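AcrH (Aeromonas hydrophila, PDB 3WXX) acts as the type III secretion chaperone of the translocator AopB, holding it in a one-to-one complex and probably keeping its membrane segments soluble before secretion. Local coordinates at the interface of chains A and B. Sequence-based numbering; all coordinates share one arbitrary frame. Chains: chain A, AcrH; chain B, AopB.

Contact 1: the interface of chains A and B. Residues chain A 27, 30-31, 34; chain B 7-10.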
ATOM      1  N   GLU A  27     -12.026  -3.316  13.355  1.00 55.83           N
ATOM      2  CA  GLU A  27     -12.858  -2.119  13.323  1.00 56.92           C
ATOM      3  C   GLU A  27     -12.622  -1.197  14.466  1.00 55.81           C
ATOM      4  O   GLU A  27     -12.782   0.013  14.319  1.00 57.13           O
ATOM      5  CB  GLU A  27     -14.321  -2.463  13.280  1.00 56.04           C
ATOM      6  CG  GLU A  27     -14.811  -2.631  11.863  1.00 68.11           C
ATOM      7  CD  GLU A  27     -14.818  -1.317  11.122  1.00 66.57           C
ATOM      8  OE1 GLU A  27     -14.923  -0.247  11.773  1.00 61.73           O
ATOM      9  OE2 GLU A  27     -14.723  -1.393   9.895  1.00 64.54           O
ATOM     10  N   TYR A  30      -9.578   0.633  13.558  1.00 49.33           N
ATOM     11  CA  TYR A  30      -9.862   1.631  12.532  1.00 49.00           C
ATOM     12  C   TYR A  30     -10.425   2.859  13.209  1.00 51.66           C
ATOM     13  O   TYR A  30      -9.998   3.976  12.931  1.00 46.49           O
ATOM     14  CB  TYR A  30     -10.838   1.125  11.460  1.00 52.25           C
ATOM     15  CG  TYR A  30     -11.236   2.190  10.453  1.00 54.00           C
ATOM     16  CD1 TYR A  30     -10.339   2.626   9.474  1.00 55.98           C
ATOM     17  CD2 TYR A  30     -12.478   2.791  10.491  1.00 48.60           C
ATOM     18  CE1 TYR A  30     -10.681   3.617   8.575  1.00 50.89           C
ATOM     19  CE2 TYR A  30     -12.822   3.801   9.599  1.00 47.08           C
ATOM     20  CZ  TYR A  30     -11.924   4.201   8.640  1.00 48.43           C
ATOM     21  OH  TYR A  30     -12.270   5.189   7.739  1.00 50.78           O
ATOM     22  N   THR A  31     -11.377   2.653  14.121  1.00 59.19           N
ATOM     23  CA  THR A  31     -12.014   3.762  14.851  1.00 55.44           C
ATOM     24  C   THR A  31     -10.969   4.616  15.579  1.00 52.70           C
ATOM     25  O   THR A  31     -10.933   5.853  15.431  1.00 51.08           O
ATOM     26  CB  THR A  31     -13.031   3.265  15.875  1.00 58.19           C
ATOM     27  OG1 THR A  31     -13.948   2.382  15.253  1.00 55.74           O
ATOM     28  CG2 THR A  31     -13.827   4.412  16.443  1.00 64.42           C
ATOM     29  N   PHE A  34      -9.123   6.512  12.915  1.00 40.41           N
ATOM     30  CA  PHE A  34     -10.009   7.539  12.400  1.00 47.42           C
ATOM     31  C   PHE A  34     -10.215   8.742  13.367  1.00 54.62           C
ATOM     32  O   PHE A  34     -10.282   9.907  12.927  1.00 52.58           O
ATOM     33  CB  PHE A  34     -11.347   6.888  12.112  1.00 52.46           C
ATOM     34  CG  PHE A  34     -12.416   7.839  11.757  1.00 53.00           C
ATOM     35  CD1 PHE A  34     -13.144   8.444  12.741  1.00 57.39           C
ATOM     36  CD2 PHE A  34     -12.713   8.107  10.436  1.00 59.41           C
ATOM     37  CE1 PHE A  34     -14.166   9.311  12.415  1.00 68.11           C
ATOM     38  CE2 PHE A  34     -13.741   8.971  10.097  1.00 66.54           C
ATOM     39  CZ  PHE A  34     -14.476   9.573  11.097  1.00 67.03           C
TER
ATOM     40  N   PRO B   7     -14.076   7.058   5.435  1.00 53.99           N
ATOM     41  CA  PRO B   7     -15.377   6.466   5.785  1.00 49.14           C
ATOM     42  C   PRO B   7     -15.532   6.291   7.261  1.00 46.35           C
ATOM     43  O   PRO B   7     -14.540   6.076   7.956  1.00 48.01           O
ATOM     44  CB  PRO B   7     -15.363   5.111   5.068  1.00 46.96           C
ATOM     45  CG  PRO B   7     -13.963   4.874   4.660  1.00 48.07           C
ATOM     46  CD  PRO B   7     -13.379   6.236   4.433  1.00 53.55           C
ATOM     47  N   GLN B   8     -16.772   6.373   7.729  1.00 53.00           N
ATOM     48  CA  GLN B   8     -17.068   6.296   9.170  1.00 57.79           C
ATOM     49  C   GLN B   8     -16.888   4.898   9.696  1.00 57.94           C
ATOM     50  O   GLN B   8     -17.170   3.950   8.986  1.00 68.58           O
ATOM     51  CB  GLN B   8     -18.492   6.740   9.473  1.00 56.91           C
ATOM     52  CG  GLN B   8     -18.685   8.240   9.313  1.00 59.15           C
ATOM     53  CD  GLN B   8     -18.347   9.005  10.596  1.00 70.24           C
ATOM     54  OE1 GLN B   8     -17.779  10.090  10.528  1.00 67.89           O
ATOM     55  NE2 GLN B   8     -18.634   8.412  11.777  1.00 76.15           N
ATOM     56  N   PRO B   9     -16.398   4.760  10.930  1.00 59.61           N
ATOM     57  CA  PRO B   9     -16.241   3.393  11.393  1.00 63.50           C
ATOM     58  C   PRO B   9     -17.566   2.658  11.402  1.00 74.81           C
ATOM     59  O   PRO B   9     -18.604   3.275  11.629  1.00 82.00           O
ATOM     60  CB  PRO B   9     -15.661   3.542  12.798  1.00 61.17           C
ATOM     61  CG  PRO B   9     -14.981   4.869  12.788  1.00 66.46           C
ATOM     62  CD  PRO B   9     -15.744   5.741  11.818  1.00 62.53           C
HETATM   63  N   MSE B  10     -17.503   1.357  11.099  1.00 91.07           N
HETATM   64  CA  MSE B  10     -18.658   0.433  11.084  1.00 92.23           C
HETATM   65  C   MSE B  10     -19.733   0.897  10.145  1.00 83.56           C
HETATM   66  O   MSE B  10     -19.642   0.658   8.941  1.00 82.69           O
HETATM   67  CB  MSE B  10     -19.197   0.230  12.493  1.00 95.14           C
HETATM   68  CG  MSE B  10     -18.001  -0.104  13.381  1.00105.85           C
HETATM   69 SE   MSE B  10     -18.411  -0.971  15.106  1.00143.77          SE
HETATM   70  CE  MSE B  10     -20.083  -1.937  14.657  1.00124.67           C
TER

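Contact 2: the interface of chains A and B. Residues chain A 83, 87, 96-97, 100, 112, 115-116, 119; chain B 120-121, 123.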
ATOM      1  N   TYR A  83      -2.120   6.172  -1.639  1.00 34.15           N
ATOM      2  CA  TYR A  83      -3.278   6.429  -2.458  1.00 35.38           C
ATOM      3  C   TYR A  83      -3.267   5.572  -3.749  1.00 36.94           C
ATOM      4  O   TYR A  83      -4.323   5.034  -4.168  1.00 38.52           O
ATOM      5  CB  TYR A  83      -3.350   7.915  -2.809  1.00 34.11           C
ATOM      6  CG  TYR A  83      -3.616   8.828  -1.662  1.00 31.20           C
ATOM      7  CD1 TYR A  83      -4.376   8.417  -0.573  1.00 31.53           C
ATOM      8  CD2 TYR A  83      -3.152  10.128  -1.677  1.00 33.52           C
ATOM      9  CE1 TYR A  83      -4.655   9.279   0.489  1.00 32.36           C
ATOM     10  CE2 TYR A  83      -3.419  10.996  -0.616  1.00 37.65           C
ATOM     11  CZ  TYR A  83      -4.184  10.558   0.464  1.00 34.36           C
ATOM     12  OH  TYR A  83      -4.477  11.389   1.509  1.00 34.86           O
ATOM     13  N   ALA A  87      -6.116   2.773  -4.590  1.00 35.97           N
ATOM     14  CA  ALA A  87      -6.879   2.752  -5.860  1.00 38.93           C
ATOM     15  C   ALA A  87      -6.950   1.370  -6.487  1.00 38.36           C
ATOM     16  O   ALA A  87      -7.991   0.956  -6.961  1.00 42.97           O
ATOM     17  CB  ALA A  87      -6.293   3.746  -6.885  1.00 34.54           C
ATOM     18  N   PHE A  96      -9.058   8.547  -4.043  1.00 39.66           N
ATOM     19  CA  PHE A  96      -7.683   8.181  -4.254  1.00 39.19           C
ATOM     20  C   PHE A  96      -7.001   9.067  -5.296  1.00 42.46           C
ATOM     21  O   PHE A  96      -6.051   9.746  -4.953  1.00 47.65           O
ATOM     22  CB  PHE A  96      -7.542   6.676  -4.554  1.00 40.38           C
ATOM     23  CG  PHE A  96      -7.811   5.792  -3.360  1.00 39.46           C
ATOM     24  CD1 PHE A  96      -7.004   5.869  -2.230  1.00 38.76           C
ATOM     25  CD2 PHE A  96      -8.873   4.913  -3.346  1.00 39.39           C
ATOM     26  CE1 PHE A  96      -7.270   5.082  -1.115  1.00 38.48           C
ATOM     27  CE2 PHE A  96      -9.133   4.112  -2.248  1.00 37.17           C
ATOM     28  CZ  PHE A  96      -8.322   4.195  -1.130  1.00 37.71           C
ATOM     29  N   PRO A  97      -7.469   9.087  -6.562  1.00 45.40           N
ATOM     30  CA  PRO A  97      -6.820   9.982  -7.536  1.00 45.60           C
ATOM     31  C   PRO A  97      -6.895  11.456  -7.156  1.00 45.02           C
ATOM     32  O   PRO A  97      -5.995  12.285  -7.503  1.00 41.61           O
ATOM     33  CB  PRO A  97      -7.604   9.748  -8.835  1.00 49.22           C
ATOM     34  CG  PRO A  97      -8.836   9.022  -8.432  1.00 49.59           C
ATOM     35  CD  PRO A  97      -8.519   8.269  -7.173  1.00 45.90           C
ATOM     36  N   ALA A 100      -4.343  12.155  -4.299  1.00 41.88           N
ATOM     37  CA  ALA A 100      -3.033  11.976  -4.920  1.00 49.17           C
ATOM     38  C   ALA A 100      -2.697  13.147  -5.814  1.00 43.73           C
ATOM     39  O   ALA A 100      -1.550  13.530  -5.902  1.00 50.68           O
ATOM     40  CB  ALA A 100      -2.957  10.656  -5.702  1.00 49.96           C
ATOM     41  N   GLY A 112       0.849  14.680 -13.809  1.00 49.80           N
ATOM     42  CA  GLY A 112       0.197  13.647 -13.000  1.00 49.42           C
ATOM     43  C   GLY A 112      -0.908  14.171 -12.105  1.00 42.40           C
ATOM     44  O   GLY A 112      -1.942  13.532 -11.952  1.00 37.04           O
ATOM     45  N   SER A 115      -3.780  14.105 -14.341  1.00 43.62           N
ATOM     46  CA  SER A 115      -4.316  12.780 -14.486  1.00 48.60           C
ATOM     47  C   SER A 115      -5.186  12.372 -13.300  1.00 50.38           C
ATOM     48  O   SER A 115      -6.233  11.724 -13.452  1.00 57.39           O
ATOM     49  CB  SER A 115      -3.177  11.788 -14.635  1.00 46.02           C
ATOM     50  OG  SER A 115      -3.710  10.482 -14.761  1.00 53.70           O
ATOM     51  N   GLY A 116      -4.733  12.770 -12.122  1.00 53.07           N
ATOM     52  CA  GLY A 116      -5.440  12.500 -10.885  1.00 54.13           C
ATOM     53  C   GLY A 116      -6.758  13.202 -10.803  1.00 48.07           C
ATOM     54  O   GLY A 116      -7.773  12.551 -10.576  1.00 49.05           O
ATOM     55  N   SER A 119      -9.219  11.769 -13.452  1.00 51.97           N
ATOM     56  CA  SER A 119      -9.881  10.502 -13.091  1.00 48.90           C
ATOM     57  C   SER A 119     -10.815  10.709 -11.909  1.00 44.56           C
ATOM     58  O   SER A 119     -11.857  10.069 -11.802  1.00 46.38           O
ATOM     59  CB  SER A 119      -8.845   9.423 -12.772  1.00 51.34           C
ATOM     60  OG  SER A 119      -9.418   8.378 -11.993  1.00 59.43           O
TER
ATOM     61  N   ILE B 120      -5.825   8.091 -17.051  1.00110.86           N
ATOM     62  CA  ILE B 120      -6.472   7.759 -15.777  1.00100.12           C
ATOM     63  C   ILE B 120      -5.502   7.190 -14.720  1.00 87.93           C
ATOM     64  O   ILE B 120      -5.840   7.203 -13.528  1.00 88.27           O
ATOM     65  CB  ILE B 120      -7.694   6.817 -15.936  1.00 92.81           C
ATOM     66  CG1 ILE B 120      -7.337   5.582 -16.772  1.00 87.02           C
ATOM     67  CG2 ILE B 120      -8.895   7.580 -16.499  1.00 82.57           C
ATOM     68  CD1 ILE B 120      -8.274   4.418 -16.524  1.00 88.79           C
ATOM     69  N   PHE B 121      -4.322   6.706 -15.141  1.00 74.55           N
ATOM     70  CA  PHE B 121      -3.346   6.088 -14.215  1.00 67.55           C
ATOM     71  C   PHE B 121      -1.940   6.679 -14.263  1.00 60.37           C
ATOM     72  O   PHE B 121      -1.014   6.121 -13.694  1.00 57.99           O
ATOM     73  CB  PHE B 121      -3.298   4.570 -14.407  1.00 60.79           C
ATOM     74  CG  PHE B 121      -4.570   3.874 -14.017  1.00 61.58           C
ATOM     75  CD1 PHE B 121      -5.070   3.986 -12.748  1.00 61.33           C
ATOM     76  CD2 PHE B 121      -5.275   3.100 -14.932  1.00 74.71           C
ATOM     77  CE1 PHE B 121      -6.238   3.339 -12.382  1.00 71.70           C
ATOM     78  CE2 PHE B 121      -6.464   2.456 -14.580  1.00 76.80           C
ATOM     79  CZ  PHE B 121      -6.948   2.581 -13.299  1.00 73.15           C
ATOM     80  N   TRP B 123      -1.109   9.143 -12.634  1.00 56.48           N
ATOM     81  CA  TRP B 123      -0.872   9.636 -11.269  1.00 49.30           C
ATOM     82  C   TRP B 123      -0.263   8.556 -10.375  1.00 44.49           C
ATOM     83  O   TRP B 123       0.390   8.845  -9.378  1.00 46.22           O
ATOM     84  CB  TRP B 123      -2.172  10.189 -10.667  1.00 43.18           C
ATOM     85  CG  TRP B 123      -3.246   9.224 -10.434  1.00 38.05           C
ATOM     86  CD1 TRP B 123      -4.217   8.847 -11.309  1.00 36.89           C
ATOM     87  CD2 TRP B 123      -3.468   8.490  -9.250  1.00 40.67           C
ATOM     88  NE1 TRP B 123      -5.043   7.905 -10.744  1.00 35.55           N
ATOM     89  CE2 TRP B 123      -4.600   7.667  -9.471  1.00 42.62           C
ATOM     90  CE3 TRP B 123      -2.795   8.396  -8.033  1.00 43.00           C
ATOM     91  CZ2 TRP B 123      -5.089   6.800  -8.494  1.00 41.74           C
ATOM     92  CZ3 TRP B 123      -3.272   7.519  -7.069  1.00 42.12           C
ATOM     93  CH2 TRP B 123      -4.412   6.738  -7.309  1.00 43.89           C
TER

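Contact 1: the interface of chains A and B
B:Pro9 of AopB lies across the ring of A:Phe34 of AcrH. Its CD sits over the centre of that ring, 3.8 Å from the centroid, in a CH-pi contact. The rest of the proline ring reaches A:Thr31, with B:Pro9 CG 3.8 Å from A:Thr31 CA. The two side chains meet at about a right angle. A:Tyr30 lines the same proline, its CE2 being 3.9 Å from B:Pro9 CA. B:Pro7 O and B:Pro9 N lie at the edge of the tyrosine ring, in its plane. The phenol A:Tyr30 OH donates to B:Pro7 O along a carbonyl lone pair; the modelled length is too short to interpret. Further along, the backbone B:Met10 N gives a hydrogen bond of 3.1 Å to the carboxylate A:Glu27 OE1, bent to 141° at the hydrogen. The N-H arrives from above the carboxylate plane. B:Met10, a selenomethionine, is poorly ordered, so this bond is less certain. At the other end, the amide oxygen B:Gln8 OE1 is 3.4 Å from A:Phe34 CZ. Behind this shell, A:Thr31 OG1 donates to the backbone A:Glu27 O at 2.8 Å. That bond fits its rotamer, with OG1 beside its own backbone N (chi1 -52°). A:Phe34 CB in turn packs on one face of the A:Tyr30 ring, toward its rim. All four AcrH residues belong to helix 23-38 of the tetratricopeptide-like chaperone. A proline-rich AopB segment runs along it, polyproline-like from B:Pro7 to B:Pro9 and turning at B:Met10.

Contact 2: the interface of chains A and B
Helices of the tetratricopeptide-like fold typical of class II type III secretion chaperones receive B:Trp123 of AopB here. The indole lies with one face on helices 95-106 and 110-126 of AcrH, and its benzo edge meets helix 76-89. A:Pro97 lies under the ring system, and the two side chains cross obliquely. Its CA lies over the six-membered ring, 3.8 Å from the centroid, and its CB over the five-membered ring at 4.0 Å. Both are CH-pi contacts. On the same face, A:Gly116 CA comes up to the pyrrole part, 3.9 Å from B:Trp123 CD1. Glycine has no side chain to hold the indole off the helix backbone. B:Trp123 CG stands between its backbone N and carbonyl carbon (chi1 66°). Together with chi2 of -89°, this brings a face of the indole down on A:Pro97 and A:Gly116. The benzo part reaches small side chains. A:Ala100 CB meets B:Trp123 CE3, and A:Ala87 CB is 3.6 Å from B:Trp123 CH2. Backbone carbon A:Tyr83 C lies in the indole plane at the edge by B:Trp123 CZ3, 3.8 Å away. The hydroxyl A:Ser115 OG also lies at the indole edge, in plane. It is 3.6 Å from the backbone B:Trp123 N, too far for a hydrogen bond. A:Ser119 CB lies 3.8 Å from the backbone B:Ile120 O, while the B:Ile120 residue is poorly ordered. In the second shell, the backbone A:Ala87 N stands 3.6 Å above the A:Phe96 ring plane, toward the rim.

Contact 1 and contact 2 have C-alpha centres about 24 Å apart and share no residue or helix. Contact 1 uses helix 23-38 of AcrH and a segment near the N-terminal end of AopB. Contact 2 uses three later AcrH helices and a tryptophan between helices 117-120 and 126-151 of AopB. Polar bonds to the backbone accompany proline packing in contact 1, whereas contact 2 rests on apolar burial. Two distant stretches of the translocator are thus held by different helices of one chaperone. This probably keeps AopB, with a predicted membrane segment that includes its contact 2 residues, from assembling too early.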